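Local structure of putative peptidase (Chlamydophila abortus, 3CE2) at residues 121-124 with 125-129; 148-151 with 152-155; 227-230 with 231-235; 520-523 with 524-527. The protein is predicted to be a zinc-dependent oligopeptidase of the M3B family that hydrolyses small bioactive peptides. All blocks are in the same frame, centred on the assembly; numbering follows the deposited sequence.

Interaction 1 of 4, residues 121-124 with 125-129; sequences TSWV and QPALT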
ATOM      1  N   THR A 121     -20.713   0.487  18.881  1.00 63.37           N
ATOM      2  CA  THR A 121     -21.109   1.424  17.834  1.00 56.86           C
ATOM      3  C   THR A 121     -21.518   0.757  16.542  1.00 57.43           C
ATOM      4  O   THR A 121     -21.737   1.426  15.539  1.00 58.94           O
ATOM      5  CB  THR A 121     -19.971   2.370  17.462  1.00 55.56           C
ATOM      6  OG1 THR A 121     -18.914   1.615  16.867  1.00 54.20           O
ATOM      7  CG2 THR A 121     -19.452   3.136  18.690  1.00 56.76           C
ATOM      8  N   SER A 122     -21.620  -0.560  16.553  1.00 62.86           N
ATOM      9  CA  SER A 122     -21.847  -1.303  15.317  1.00 64.27           C
ATOM     10  C   SER A 122     -23.197  -0.992  14.673  1.00 62.95           C
ATOM     11  O   SER A 122     -23.431  -1.353  13.524  1.00 66.67           O
ATOM     12  CB  SER A 122     -21.768  -2.802  15.601  1.00 66.63           C
ATOM     13  OG  SER A 122     -22.684  -3.146  16.631  1.00 68.30           O
ATOM     14  N   TRP A 123     -24.086  -0.338  15.414  1.00 60.27           N
ATOM     15  CA  TRP A 123     -25.456  -0.114  14.940  1.00 59.29           C
ATOM     16  C   TRP A 123     -25.540   1.092  14.023  1.00 61.53           C
ATOM     17  O   TRP A 123     -26.431   1.186  13.174  1.00 65.75           O
ATOM     18  CB  TRP A 123     -26.387   0.102  16.122  1.00 52.75           C
ATOM     19  CG  TRP A 123     -25.995   1.288  16.976  1.00 54.68           C
ATOM     20  CD1 TRP A 123     -25.144   1.286  18.042  1.00 49.96           C
ATOM     21  CD2 TRP A 123     -26.456   2.642  16.836  1.00 54.49           C
ATOM     22  NE1 TRP A 123     -25.054   2.550  18.586  1.00 48.10           N
ATOM     23  CE2 TRP A 123     -25.843   3.402  17.861  1.00 53.32           C
ATOM     24  CE3 TRP A 123     -27.311   3.288  15.933  1.00 51.27           C
ATOM     25  CZ2 TRP A 123     -26.067   4.779  18.015  1.00 53.36           C
ATOM     26  CZ3 TRP A 123     -27.532   4.656  16.091  1.00 51.47           C
ATOM     27  CH2 TRP A 123     -26.911   5.386  17.122  1.00 49.12           C
ATOM     28  N   VAL A 124     -24.590   2.002  14.220  1.00 58.46           N
ATOM     29  CA  VAL A 124     -24.498   3.267  13.509  1.00 54.40           C
ATOM     30  C   VAL A 124     -24.499   3.164  11.979  1.00 54.81           C
ATOM     31  O   VAL A 124     -25.445   3.587  11.314  1.00 57.02           O
ATOM     32  CB  VAL A 124     -23.263   4.027  14.000  1.00 52.57           C
ATOM     33  CG1 VAL A 124     -22.945   5.193  13.098  1.00 49.41           C
ATOM     34  CG2 VAL A 124     -23.486   4.474  15.432  1.00 49.02           C
ATOM     35  N   GLN A 125     -23.457   2.594  11.403  1.00 55.16           N
ATOM     36  CA  GLN A 125     -23.441   2.494   9.953  1.00 60.56           C
ATOM     37  C   GLN A 125     -24.760   2.004   9.302  1.00 63.63           C
ATOM     38  O   GLN A 125     -25.242   2.615   8.352  1.00 64.02           O
ATOM     39  CB  GLN A 125     -22.260   1.674   9.457  1.00 57.85           C
ATOM     40  CG  GLN A 125     -22.551   1.067   8.094  1.00 67.14           C
ATOM     41  CD  GLN A 125     -21.431   1.290   7.127  1.00 68.58           C
ATOM     42  OE1 GLN A 125     -20.488   2.023   7.415  1.00 75.03           O
ATOM     43  NE2 GLN A 125     -21.529   0.680   5.965  1.00 68.98           N
ATOM     44  N   PRO A 126     -25.340   0.896   9.792  1.00 65.27           N
ATOM     45  CA  PRO A 126     -26.530   0.443   9.062  1.00 64.48           C
ATOM     46  C   PRO A 126     -27.790   1.268   9.348  1.00 61.75           C
ATOM     47  O   PRO A 126     -28.695   1.306   8.504  1.00 61.81           O
ATOM     48  CB  PRO A 126     -26.705  -1.020   9.518  1.00 57.47           C
ATOM     49  CG  PRO A 126     -26.053  -1.091  10.839  1.00 61.82           C
ATOM     50  CD  PRO A 126     -25.006   0.014  10.924  1.00 64.35           C
ATOM     51  N   ALA A 127     -27.859   1.918  10.512  1.00 55.53           N
ATOM     52  CA  ALA A 127     -28.994   2.813  10.794  1.00 52.45           C
ATOM     53  C   ALA A 127     -28.984   4.000   9.833  1.00 56.51           C
ATOM     54  O   ALA A 127     -30.045   4.446   9.387  1.00 59.40           O
ATOM     55  CB  ALA A 127     -28.969   3.306  12.234  1.00 46.94           C
ATOM     56  N   LEU A 128     -27.780   4.498   9.517  1.00 54.41           N
ATOM     57  CA  LEU A 128     -27.602   5.592   8.565  1.00 53.40           C
ATOM     58  C   LEU A 128     -27.890   5.185   7.134  1.00 57.33           C
ATOM     59  O   LEU A 128     -28.657   5.857   6.447  1.00 65.89           O
ATOM     60  CB  LEU A 128     -26.196   6.168   8.651  1.00 49.47           C
ATOM     61  CG  LEU A 128     -25.912   6.896   9.961  1.00 48.70           C
ATOM     62  CD1 LEU A 128     -24.400   7.176  10.193  1.00 41.89           C
ATOM     63  CD2 LEU A 128     -26.714   8.169   9.975  1.00 49.36           C
ATOM     64  N   THR A 129     -27.281   4.095   6.679  1.00 52.92           N
ATOM     65  CA  THR A 129     -27.484   3.662   5.309  1.00 53.90           C
ATOM     66  C   THR A 129     -28.926   3.274   5.049  1.00 55.56           C
ATOM     67  O   THR A 129     -29.325   3.137   3.898  1.00 60.59           O
ATOM     68  CB  THR A 129     -26.574   2.486   4.896  1.00 55.19           C
ATOM     69  OG1 THR A 129     -26.803   1.368   5.765  1.00 61.88           O
ATOM     70  CG2 THR A 129     -25.138   2.901   4.975  1.00 55.83           C
TER

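Interaction 2 of 4, residues 148-151 with 152-155; sequences YRFY and LEKI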
ATOM      1  N   TYR A 148     -19.055  17.673   8.361  1.00 45.21           N
ATOM      2  CA  TYR A 148     -19.031  16.217   8.330  1.00 40.33           C
ATOM      3  C   TYR A 148     -19.737  15.744   7.087  1.00 38.95           C
ATOM      4  O   TYR A 148     -20.312  14.662   7.066  1.00 45.76           O
ATOM      5  CB  TYR A 148     -19.727  15.627   9.565  1.00 44.22           C
ATOM      6  CG  TYR A 148     -19.255  16.237  10.867  1.00 49.02           C
ATOM      7  CD1 TYR A 148     -18.124  15.743  11.529  1.00 47.67           C
ATOM      8  CD2 TYR A 148     -19.914  17.336  11.418  1.00 51.88           C
ATOM      9  CE1 TYR A 148     -17.671  16.317  12.711  1.00 47.74           C
ATOM     10  CE2 TYR A 148     -19.461  17.927  12.593  1.00 52.39           C
ATOM     11  CZ  TYR A 148     -18.346  17.411  13.234  1.00 51.51           C
ATOM     12  OH  TYR A 148     -17.933  17.992  14.406  1.00 51.64           O
ATOM     13  N   ARG A 149     -19.690  16.553   6.041  1.00 37.45           N
ATOM     14  CA  ARG A 149     -20.425  16.220   4.823  1.00 42.72           C
ATOM     15  C   ARG A 149     -19.812  15.035   4.055  1.00 41.04           C
ATOM     16  O   ARG A 149     -20.506  14.107   3.658  1.00 45.70           O
ATOM     17  CB  ARG A 149     -20.538  17.447   3.917  1.00 37.11           C
ATOM     18  CG  ARG A 149     -21.890  17.582   3.271  1.00 36.64           C
ATOM     19  CD  ARG A 149     -21.794  18.311   1.935  1.00 38.83           C
ATOM     20  NE  ARG A 149     -23.063  18.200   1.198  1.00 42.38           N
ATOM     21  CZ  ARG A 149     -23.249  17.479   0.089  1.00 39.19           C
ATOM     22  NH1 ARG A 149     -24.443  17.445  -0.471  1.00 36.52           N
ATOM     23  NH2 ARG A 149     -22.251  16.792  -0.465  1.00 41.49           N
ATOM     24  N   PHE A 150     -18.511  15.081   3.829  1.00 40.10           N
ATOM     25  CA  PHE A 150     -17.857  14.028   3.090  1.00 40.24           C
ATOM     26  C   PHE A 150     -17.940  12.704   3.856  1.00 42.02           C
ATOM     27  O   PHE A 150     -18.315  11.649   3.299  1.00 31.17           O
ATOM     28  CB  PHE A 150     -16.417  14.388   2.844  1.00 33.45           C
ATOM     29  CG  PHE A 150     -15.666  13.325   2.149  1.00 36.23           C
ATOM     30  CD1 PHE A 150     -16.173  12.771   0.972  1.00 29.90           C
ATOM     31  CD2 PHE A 150     -14.446  12.876   2.653  1.00 31.94           C
ATOM     32  CE1 PHE A 150     -15.477  11.782   0.291  1.00 35.06           C
ATOM     33  CE2 PHE A 150     -13.740  11.890   1.994  1.00 33.97           C
ATOM     34  CZ  PHE A 150     -14.261  11.332   0.801  1.00 37.01           C
ATOM     35  N   TYR A 151     -17.615  12.787   5.139  1.00 34.20           N
ATOM     36  CA  TYR A 151     -17.771  11.673   6.023  1.00 34.11           C
ATOM     37  C   TYR A 151     -19.143  11.037   5.842  1.00 40.20           C
ATOM     38  O   TYR A 151     -19.249   9.848   5.591  1.00 49.99           O
ATOM     39  CB  TYR A 151     -17.561  12.094   7.473  1.00 44.40           C
ATOM     40  CG  TYR A 151     -17.691  10.924   8.416  1.00 50.68           C
ATOM     41  CD1 TYR A 151     -16.620  10.064   8.639  1.00 51.80           C
ATOM     42  CD2 TYR A 151     -18.891  10.654   9.052  1.00 50.75           C
ATOM     43  CE1 TYR A 151     -16.735   8.989   9.478  1.00 45.56           C
ATOM     44  CE2 TYR A 151     -19.012   9.571   9.892  1.00 53.76           C
ATOM     45  CZ  TYR A 151     -17.926   8.750  10.087  1.00 50.32           C
ATOM     46  OH  TYR A 151     -18.042   7.692  10.919  1.00 53.83           O
ATOM     47  N   LEU A 152     -20.205  11.812   5.958  1.00 38.54           N
ATOM     48  CA  LEU A 152     -21.544  11.231   5.785  1.00 42.64           C
ATOM     49  C   LEU A 152     -21.835  10.854   4.353  1.00 42.80           C
ATOM     50  O   LEU A 152     -22.589   9.939   4.099  1.00 40.12           O
ATOM     51  CB  LEU A 152     -22.607  12.212   6.232  1.00 37.26           C
ATOM     52  CG  LEU A 152     -22.567  12.396   7.726  1.00 36.92           C
ATOM     53  CD1 LEU A 152     -23.144  13.745   8.061  1.00 38.67           C
ATOM     54  CD2 LEU A 152     -23.384  11.266   8.347  1.00 36.47           C
ATOM     55  N   GLU A 153     -21.259  11.593   3.414  1.00 44.49           N
ATOM     56  CA  GLU A 153     -21.502  11.309   2.029  1.00 46.56           C
ATOM     57  C   GLU A 153     -21.031   9.894   1.748  1.00 50.09           C
ATOM     58  O   GLU A 153     -21.761   9.106   1.147  1.00 52.51           O
ATOM     59  CB  GLU A 153     -20.767  12.303   1.165  1.00 49.81           C
ATOM     60  CG  GLU A 153     -21.022  12.116  -0.301  1.00 60.42           C
ATOM     61  CD  GLU A 153     -20.311  13.163  -1.146  1.00 66.11           C
ATOM     62  OE1 GLU A 153     -19.438  13.877  -0.599  1.00 64.85           O
ATOM     63  OE2 GLU A 153     -20.633  13.272  -2.352  1.00 68.57           O
ATOM     64  N   LYS A 154     -19.820   9.576   2.214  1.00 51.79           N
ATOM     65  CA  LYS A 154     -19.244   8.231   2.099  1.00 50.43           C
ATOM     66  C   LYS A 154     -20.165   7.166   2.673  1.00 48.82           C
ATOM     67  O   LYS A 154     -20.218   6.064   2.172  1.00 51.92           O
ATOM     68  CB  LYS A 154     -17.906   8.144   2.826  1.00 46.98           C
ATOM     69  CG  LYS A 154     -16.685   8.369   1.954  1.00 53.83           C
ATOM     70  CD  LYS A 154     -15.370   8.294   2.791  1.00 56.71           C
ATOM     71  CE  LYS A 154     -15.389   9.269   4.015  1.00 54.13           C
ATOM     72  NZ  LYS A 154     -14.174   9.240   4.896  1.00 47.38           N
ATOM     73  N   ILE A 155     -20.880   7.479   3.739  1.00 44.91           N
ATOM     74  CA  ILE A 155     -21.760   6.486   4.317  1.00 41.38           C
ATOM     75  C   ILE A 155     -23.109   6.363   3.628  1.00 43.39           C
ATOM     76  O   ILE A 155     -23.595   5.262   3.424  1.00 53.43           O
ATOM     77  CB  ILE A 155     -21.982   6.735   5.770  1.00 41.65           C
ATOM     78  CG1 ILE A 155     -20.657   6.497   6.527  1.00 41.54           C
ATOM     79  CG2 ILE A 155     -23.127   5.841   6.248  1.00 39.20           C
ATOM     80  CD1 ILE A 155     -20.682   6.942   8.003  1.00 41.75           C
TER

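Interaction 3 of 4, residues 227-230 with 231-235; sequences TSYL and AQCER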
ATOM      1  N   THR A 227      17.016 -22.356 -12.743  1.00 41.71           N
ATOM      2  CA  THR A 227      16.461 -23.607 -12.153  1.00 44.31           C
ATOM      3  C   THR A 227      15.501 -23.315 -11.010  1.00 42.26           C
ATOM      4  O   THR A 227      14.612 -24.107 -10.714  1.00 47.58           O
ATOM      5  CB  THR A 227      17.530 -24.563 -11.651  1.00 43.57           C
ATOM      6  OG1 THR A 227      18.443 -23.832 -10.825  1.00 45.81           O
ATOM      7  CG2 THR A 227      18.271 -25.202 -12.818  1.00 43.23           C
ATOM      8  N   SER A 228      15.677 -22.148 -10.408  1.00 37.60           N
ATOM      9  CA  SER A 228      14.799 -21.645  -9.372  1.00 39.73           C
ATOM     10  C   SER A 228      13.432 -21.259  -9.933  1.00 43.54           C
ATOM     11  O   SER A 228      12.390 -21.754  -9.491  1.00 48.21           O
ATOM     12  CB  SER A 228      15.460 -20.441  -8.730  1.00 37.32           C
ATOM     13  OG  SER A 228      14.636 -19.943  -7.718  1.00 44.05           O
ATOM     14  N   TYR A 229      13.440 -20.382 -10.929  1.00 42.27           N
ATOM     15  CA  TYR A 229      12.222 -20.055 -11.672  1.00 39.19           C
ATOM     16  C   TYR A 229      11.500 -21.295 -12.208  1.00 41.63           C
ATOM     17  O   TYR A 229      10.301 -21.457 -11.999  1.00 46.56           O
ATOM     18  CB  TYR A 229      12.559 -19.089 -12.817  1.00 43.52           C
ATOM     19  CG  TYR A 229      11.422 -18.829 -13.766  1.00 40.31           C
ATOM     20  CD1 TYR A 229      10.448 -17.875 -13.467  1.00 36.88           C
ATOM     21  CD2 TYR A 229      11.303 -19.553 -14.961  1.00 33.02           C
ATOM     22  CE1 TYR A 229       9.378 -17.632 -14.338  1.00 37.33           C
ATOM     23  CE2 TYR A 229      10.240 -19.316 -15.839  1.00 37.32           C
ATOM     24  CZ  TYR A 229       9.285 -18.353 -15.514  1.00 41.82           C
ATOM     25  OH  TYR A 229       8.238 -18.109 -16.359  1.00 44.40           O
ATOM     26  N   LEU A 230      12.218 -22.174 -12.905  1.00 44.17           N
ATOM     27  CA  LEU A 230      11.592 -23.370 -13.464  1.00 41.79           C
ATOM     28  C   LEU A 230      11.044 -24.279 -12.373  1.00 45.78           C
ATOM     29  O   LEU A 230       9.987 -24.894 -12.537  1.00 49.96           O
ATOM     30  CB  LEU A 230      12.567 -24.146 -14.352  1.00 45.55           C
ATOM     31  CG  LEU A 230      13.021 -23.461 -15.646  1.00 44.74           C
ATOM     32  CD1 LEU A 230      14.028 -24.324 -16.360  1.00 44.05           C
ATOM     33  CD2 LEU A 230      11.852 -23.172 -16.560  1.00 37.08           C
ATOM     34  N   ALA A 231      11.737 -24.383 -11.245  1.00 46.28           N
ATOM     35  CA  ALA A 231      11.197 -25.265 -10.203  1.00 41.66           C
ATOM     36  C   ALA A 231       9.929 -24.654  -9.612  1.00 46.33           C
ATOM     37  O   ALA A 231       8.951 -25.366  -9.343  1.00 44.27           O
ATOM     38  CB  ALA A 231      12.222 -25.566  -9.128  1.00 32.68           C
ATOM     39  N   GLN A 232       9.922 -23.330  -9.427  1.00 46.52           N
ATOM     40  CA  GLN A 232       8.703 -22.692  -8.971  1.00 43.37           C
ATOM     41  C   GLN A 232       7.545 -22.976  -9.918  1.00 44.55           C
ATOM     42  O   GLN A 232       6.456 -23.284  -9.466  1.00 46.27           O
ATOM     43  CB  GLN A 232       8.883 -21.203  -8.726  1.00 45.74           C
ATOM     44  CG  GLN A 232       9.698 -20.884  -7.488  1.00 54.30           C
ATOM     45  CD  GLN A 232       9.263 -21.681  -6.235  1.00 58.70           C
ATOM     46  OE1 GLN A 232       9.573 -22.882  -6.077  1.00 50.71           O
ATOM     47  NE2 GLN A 232       8.566 -20.991  -5.324  1.00 58.73           N
ATOM     48  N   CYS A 233       7.765 -22.922 -11.227  1.00 45.93           N
ATOM     49  CA  CYS A 233       6.654 -23.207 -12.131  1.00 45.19           C
ATOM     50  C   CYS A 233       6.160 -24.638 -11.970  1.00 47.97           C
ATOM     51  O   CYS A 233       4.958 -24.890 -11.964  1.00 46.15           O
ATOM     52  CB  CYS A 233       7.043 -22.970 -13.579  1.00 47.18           C
ATOM     53  SG  CYS A 233       7.292 -21.249 -14.026  1.00 43.79           S
ATOM     54  N   GLU A 234       7.083 -25.585 -11.849  1.00 48.65           N
ATOM     55  CA  GLU A 234       6.670 -26.978 -11.725  1.00 49.29           C
ATOM     56  C   GLU A 234       5.844 -27.213 -10.456  1.00 46.24           C
ATOM     57  O   GLU A 234       4.857 -27.956 -10.473  1.00 46.93           O
ATOM     58  CB  GLU A 234       7.871 -27.893 -11.781  1.00 50.09           C
ATOM     59  CG  GLU A 234       8.274 -28.201 -13.190  1.00 64.72           C
ATOM     60  CD  GLU A 234       9.716 -28.682 -13.308  1.00 73.89           C
ATOM     61  OE1 GLU A 234      10.090 -29.639 -12.595  1.00 81.36           O
ATOM     62  OE2 GLU A 234      10.474 -28.115 -14.130  1.00 76.76           O
ATOM     63  N   ARG A 235       6.219 -26.547  -9.369  1.00 40.64           N
ATOM     64  CA  ARG A 235       5.478 -26.665  -8.126  1.00 37.04           C
ATOM     65  C   ARG A 235       4.000 -26.358  -8.350  1.00 42.71           C
ATOM     66  O   ARG A 235       3.144 -27.123  -7.939  1.00 44.68           O
ATOM     67  CB  ARG A 235       6.059 -25.764  -7.012  1.00 32.25           C
ATOM     68  CG  ARG A 235       5.465 -26.152  -5.637  1.00 45.26           C
ATOM     69  CD  ARG A 235       6.212 -25.654  -4.412  1.00 40.65           C
ATOM     70  NE  ARG A 235       5.666 -24.380  -3.995  1.00 46.08           N
ATOM     71  CZ  ARG A 235       4.969 -24.205  -2.887  1.00 46.07           C
ATOM     72  NH1 ARG A 235       4.756 -25.208  -2.065  1.00 38.95           N
ATOM     73  NH2 ARG A 235       4.493 -23.011  -2.607  1.00 54.03           N
TER

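Interaction 4 of 4, residues 520-523 with 524-527; sequences NIEW and ARIP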
ATOM      1  N   ASN A 520       3.313 -19.560 -18.169  1.00 37.60           N
ATOM      2  CA  ASN A 520       1.967 -19.074 -18.049  1.00 41.94           C
ATOM      3  C   ASN A 520       1.224 -19.653 -16.853  1.00 49.40           C
ATOM      4  O   ASN A 520      -0.002 -19.566 -16.796  1.00 54.56           O
ATOM      5  CB  ASN A 520       1.212 -19.406 -19.324  1.00 45.85           C
ATOM      6  CG  ASN A 520       1.067 -20.887 -19.533  1.00 50.96           C
ATOM      7  OD1 ASN A 520       2.000 -21.660 -19.308  1.00 51.87           O
ATOM      8  ND2 ASN A 520      -0.113 -21.298 -19.956  1.00 56.93           N
ATOM      9  N   ILE A 521       1.949 -20.269 -15.919  1.00 48.60           N
ATOM     10  CA  ILE A 521       1.320 -20.819 -14.718  1.00 45.44           C
ATOM     11  C   ILE A 521       1.344 -19.766 -13.613  1.00 48.39           C
ATOM     12  O   ILE A 521       0.756 -19.965 -12.561  1.00 47.96           O
ATOM     13  CB  ILE A 521       2.015 -22.139 -14.248  1.00 45.88           C
ATOM     14  CG1 ILE A 521       1.098 -22.989 -13.368  1.00 40.09           C
ATOM     15  CG2 ILE A 521       3.279 -21.845 -13.469  1.00 43.30           C
ATOM     16  CD1 ILE A 521      -0.318 -23.103 -13.873  1.00 40.38           C
ATOM     17  N   GLU A 522       2.003 -18.631 -13.868  1.00 51.44           N
ATOM     18  CA  GLU A 522       2.192 -17.598 -12.839  1.00 51.39           C
ATOM     19  C   GLU A 522       0.919 -17.231 -12.104  1.00 47.82           C
ATOM     20  O   GLU A 522       0.945 -16.999 -10.899  1.00 50.00           O
ATOM     21  CB  GLU A 522       2.871 -16.338 -13.397  1.00 62.21           C
ATOM     22  CG  GLU A 522       4.387 -16.291 -13.151  1.00 78.88           C
ATOM     23  CD  GLU A 522       5.180 -15.762 -14.356  1.00 88.29           C
ATOM     24  OE1 GLU A 522       5.025 -14.554 -14.682  1.00 93.41           O
ATOM     25  OE2 GLU A 522       5.955 -16.557 -14.967  1.00 82.58           O
ATOM     26  N   TRP A 523      -0.203 -17.188 -12.808  1.00 44.64           N
ATOM     27  CA  TRP A 523      -1.443 -16.795 -12.164  1.00 41.82           C
ATOM     28  C   TRP A 523      -1.705 -17.620 -10.919  1.00 45.53           C
ATOM     29  O   TRP A 523      -2.325 -17.138  -9.971  1.00 50.57           O
ATOM     30  CB  TRP A 523      -2.613 -16.929 -13.113  1.00 37.82           C
ATOM     31  CG  TRP A 523      -2.830 -18.310 -13.572  1.00 38.10           C
ATOM     32  CD1 TRP A 523      -2.392 -18.849 -14.725  1.00 38.92           C
ATOM     33  CD2 TRP A 523      -3.579 -19.333 -12.904  1.00 42.68           C
ATOM     34  NE1 TRP A 523      -2.798 -20.156 -14.826  1.00 40.50           N
ATOM     35  CE2 TRP A 523      -3.534 -20.478 -13.719  1.00 38.19           C
ATOM     36  CE3 TRP A 523      -4.284 -19.389 -11.692  1.00 41.03           C
ATOM     37  CZ2 TRP A 523      -4.145 -21.680 -13.363  1.00 34.90           C
ATOM     38  CZ3 TRP A 523      -4.907 -20.577 -11.348  1.00 41.78           C
ATOM     39  CH2 TRP A 523      -4.838 -21.711 -12.189  1.00 38.33           C
ATOM     40  N   ALA A 524      -1.217 -18.858 -10.914  1.00 43.28           N
ATOM     41  CA  ALA A 524      -1.405 -19.746  -9.765  1.00 41.60           C
ATOM     42  C   ALA A 524      -0.627 -19.361  -8.485  1.00 44.56           C
ATOM     43  O   ALA A 524      -1.066 -19.690  -7.389  1.00 49.68           O
ATOM     44  CB  ALA A 524      -1.129 -21.170 -10.152  1.00 37.03           C
ATOM     45  N   ARG A 525       0.505 -18.665  -8.618  1.00 42.46           N
ATOM     46  CA  ARG A 525       1.315 -18.316  -7.466  1.00 43.28           C
ATOM     47  C   ARG A 525       0.924 -17.013  -6.814  1.00 47.59           C
ATOM     48  O   ARG A 525       1.499 -16.654  -5.801  1.00 50.18           O
ATOM     49  CB  ARG A 525       2.811 -18.292  -7.793  1.00 44.33           C
ATOM     50  CG  ARG A 525       3.133 -18.413  -9.272  1.00 51.94           C
ATOM     51  CD  ARG A 525       4.524 -19.047  -9.596  1.00 49.16           C
ATOM     52  NE  ARG A 525       5.651 -18.503  -8.815  1.00 56.71           N
ATOM     53  CZ  ARG A 525       6.903 -18.384  -9.272  1.00 60.33           C
ATOM     54  NH1 ARG A 525       7.203 -18.740 -10.518  1.00 60.85           N
ATOM     55  NH2 ARG A 525       7.859 -17.895  -8.485  1.00 61.08           N
ATOM     56  N   ILE A 526      -0.054 -16.310  -7.374  1.00 48.93           N
ATOM     57  CA  ILE A 526      -0.432 -15.007  -6.847  1.00 49.68           C
ATOM     58  C   ILE A 526      -1.555 -15.063  -5.835  1.00 56.39           C
ATOM     59  O   ILE A 526      -2.690 -15.300  -6.218  1.00 65.19           O
ATOM     60  CB  ILE A 526      -0.958 -14.128  -7.937  1.00 45.89           C
ATOM     61  CG1 ILE A 526       0.074 -13.969  -9.040  1.00 46.93           C
ATOM     62  CG2 ILE A 526      -1.352 -12.777  -7.364  1.00 47.37           C
ATOM     63  CD1 ILE A 526      -0.549 -13.397 -10.273  1.00 49.89           C
ATOM     64  N   PRO A 527      -1.254 -14.766  -4.562  1.00 55.32           N
ATOM     65  CA  PRO A 527      -2.131 -14.964  -3.394  1.00 57.09           C
ATOM     66  C   PRO A 527      -3.515 -14.310  -3.495  1.00 54.07           C
ATOM     67  O   PRO A 527      -3.631 -13.197  -4.016  1.00 50.37           O
ATOM     68  CB  PRO A 527      -1.319 -14.364  -2.247  1.00 55.34           C
ATOM     69  CG  PRO A 527       0.110 -14.466  -2.728  1.00 55.51           C
ATOM     70  CD  PRO A 527       0.036 -14.172  -4.184  1.00 54.25           C
TER

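Interaction 1 of 4, residues 121-124 with 125-129
V124 lays its CG1 branch alongside L128, the two side chains pointing the same way, with V124 CG1 3.8 Å from L128 CD1. This is i to i+4 packing at the start of helix 124-129, just after the chain has left helix 101-120 through a short loop. The V124 torsion explains the arrangement: CG1 stands anti to the backbone N (chi1 168°), beside the carbonyl carbon and so on the side where L128 follows. The other branch, CG2, rests over the centre of the W123 ring, so one valine serves both neighbours. Two backbone bonds hold the turn together: A127 N reaches W123 O at 3.1 Å, and L128 N reaches V124 O at 3.1 Å. P126, just ahead of these donors, has no N-H to offer V124 O; its ring carbons CG and CD face W123 O instead. Although W123 points its CB away from the helix, its indole still meets the next turn, packs on L72 of helix 66-96 and gives its NE1 to L56 O. Most of the contact is near the surface, but L128 is buried against F156 of helix 149-156. While V124 CG2 sits over a face of the indole, the next turn meets its edge: A127 CB lies near the ring plane, 4.1 Å from W123 CE3.

Interaction 2 of 4, residues 148-151 with 152-155
F150 offers one ring face to the aliphatic chain of K154, and this pair is the close part of the contact in helix 149-156. K154 CE sits 4.0 Å from the centroid of the F150 ring, 22° off the ring normal, a CH-pi contact displaced toward the rim. The lysine chain bends at its third torsion (chi3 -54°), which carries CE over the ring after CG and CD have passed its CE1 and CZ atoms. One residue further along, I155 CD1 touches Y151 CE2 at 3.6 Å, meeting the phenol obliquely, while Y148 CB makes a lighter contact with L152 CD1. Backbone bonds of the i to i+4 kind run beneath: K154 N to F150 O at 2.8 Å is nearly straight, whereas I155 N to Y151 O is weak. The R149 side is looser. Its NH2 stays 4.1 Å from E153 OE1, opposite charges too far apart for a salt bridge, whose attraction is probably weak, and the guanidinium, whose NE bonds L140 O, is turned 77° from the carboxylate plane. E153 instead brings OE1 to the edge of the F150 ring, in its plane and 3.8 Å from F150 CD1. R149 is exposed; L152 is buried. Around the helix, Y148 and Y151 lean on helix 66-96, where F77 meets Y151 edge-to-face, F574 stands edge-to-face to F150, and I155 packs on T129 of helix 124-129.

Interaction 3 of 4, residues 227-230 with 231-235
Y229 and C233, one turn apart on helix 222-237, make the sulfur-aromatic contact that marks this stretch. C233 SG lies over one face of the phenol, 4.1 Å from the ring centroid and 22° off the normal, and is displaced toward the hydroxyl end, where Y229 CZ is 3.8 Å away. Both torsions contribute: the Y229 ring runs beside its own carbonyl (chi1 172°), toward the later turn, and the C233 sulfur sits anti to its carbonyl carbon (chi1 -70°), leaning back over the ring. Backbone hydrogen bonds form a regular alpha-helical series. Q232 N reaches S228 O at 2.9 Å, C233 N reaches Y229 O at 3.0 Å and E234 N reaches L230 O at 3.1 Å, all fairly straight; A231 N bonds T227 O at 2.9 Å. Side chains also pack on backbone carbonyls, with A231 CB lying against T227 O and the E234 chain folding past L230 O. Polar side-chain ends find partners outside the two segments: T227 OG1 bonds T199 N and E223 O, and Y229 OH bonds S519 OG and probably E522 OE2. With its hydroxyl held by S519, probably by E522 too, and a polarisable sulfur seated on one face, the Y229 ring is probably restrained from turning, and the buried C233 thiol has an aromatic neighbour well suited to it.

Interaction 4 of 4, residues 520-523 with 524-527
I521 to A524 and E522 to R525 close two successive i to i+3 turns, with A524 N 2.8 Å from I521 O and R525 N 2.9 Å from E522 O. The first donor is tilted from the carbonyl plane and the second stands above it, not on a lone pair. W523 carries the main side-chain contact. Its CG stands between backbone N and carbonyl carbon, folding the indole back over the chain, and A524 CB settles on one face of it, 4.0 Å from the centroid of the six-membered ring and only 11° off the normal. That same face also looks on I521 O. I521 completes a small apolar cluster, its CD1 lying 4.3 Å from A524 CB. The R525 chain passes E522 O. The charged ends of E522 and R525 are not in contact, with E522 OE2 5.1 Å from R525 NH1; that carboxylate oxygen probably bonds Y229 instead. W523 is buried against A244 and L247 of helix 240-260, and its NE1 bonds S498 OG of helix 494-509. With backbone angles near -60° and -30° at E522, W523 and A524, the arrangement is typical of consecutive type III turns, the repeat of a 3-10 helix, here within the connection between helices 494-509 and 536-553 of the M3 peptidase region.

The four contacts fall into two pairs. Interactions 1 and 2 have centres about 13 Å apart and touch, L128 CB lying 3.9 Å from I155 CG2, so helices 124-129 and 149-156 pack directly. Interactions 3 and 4 have centres about 12 Å apart and meet through polar groups, Y229 OH being 3.1 Å from E522 OE2, while R525 packs on Q232. The pairs are remote, their nearest atoms about 25 Å apart. Interactions 1 and 2 lie away from the zinc sites. In interaction 3 the Y229 side chain is about 6 Å from that of zinc ligand H312, distinct from the site where H402 and H406 of the HExxH motif and E430 bind zinc.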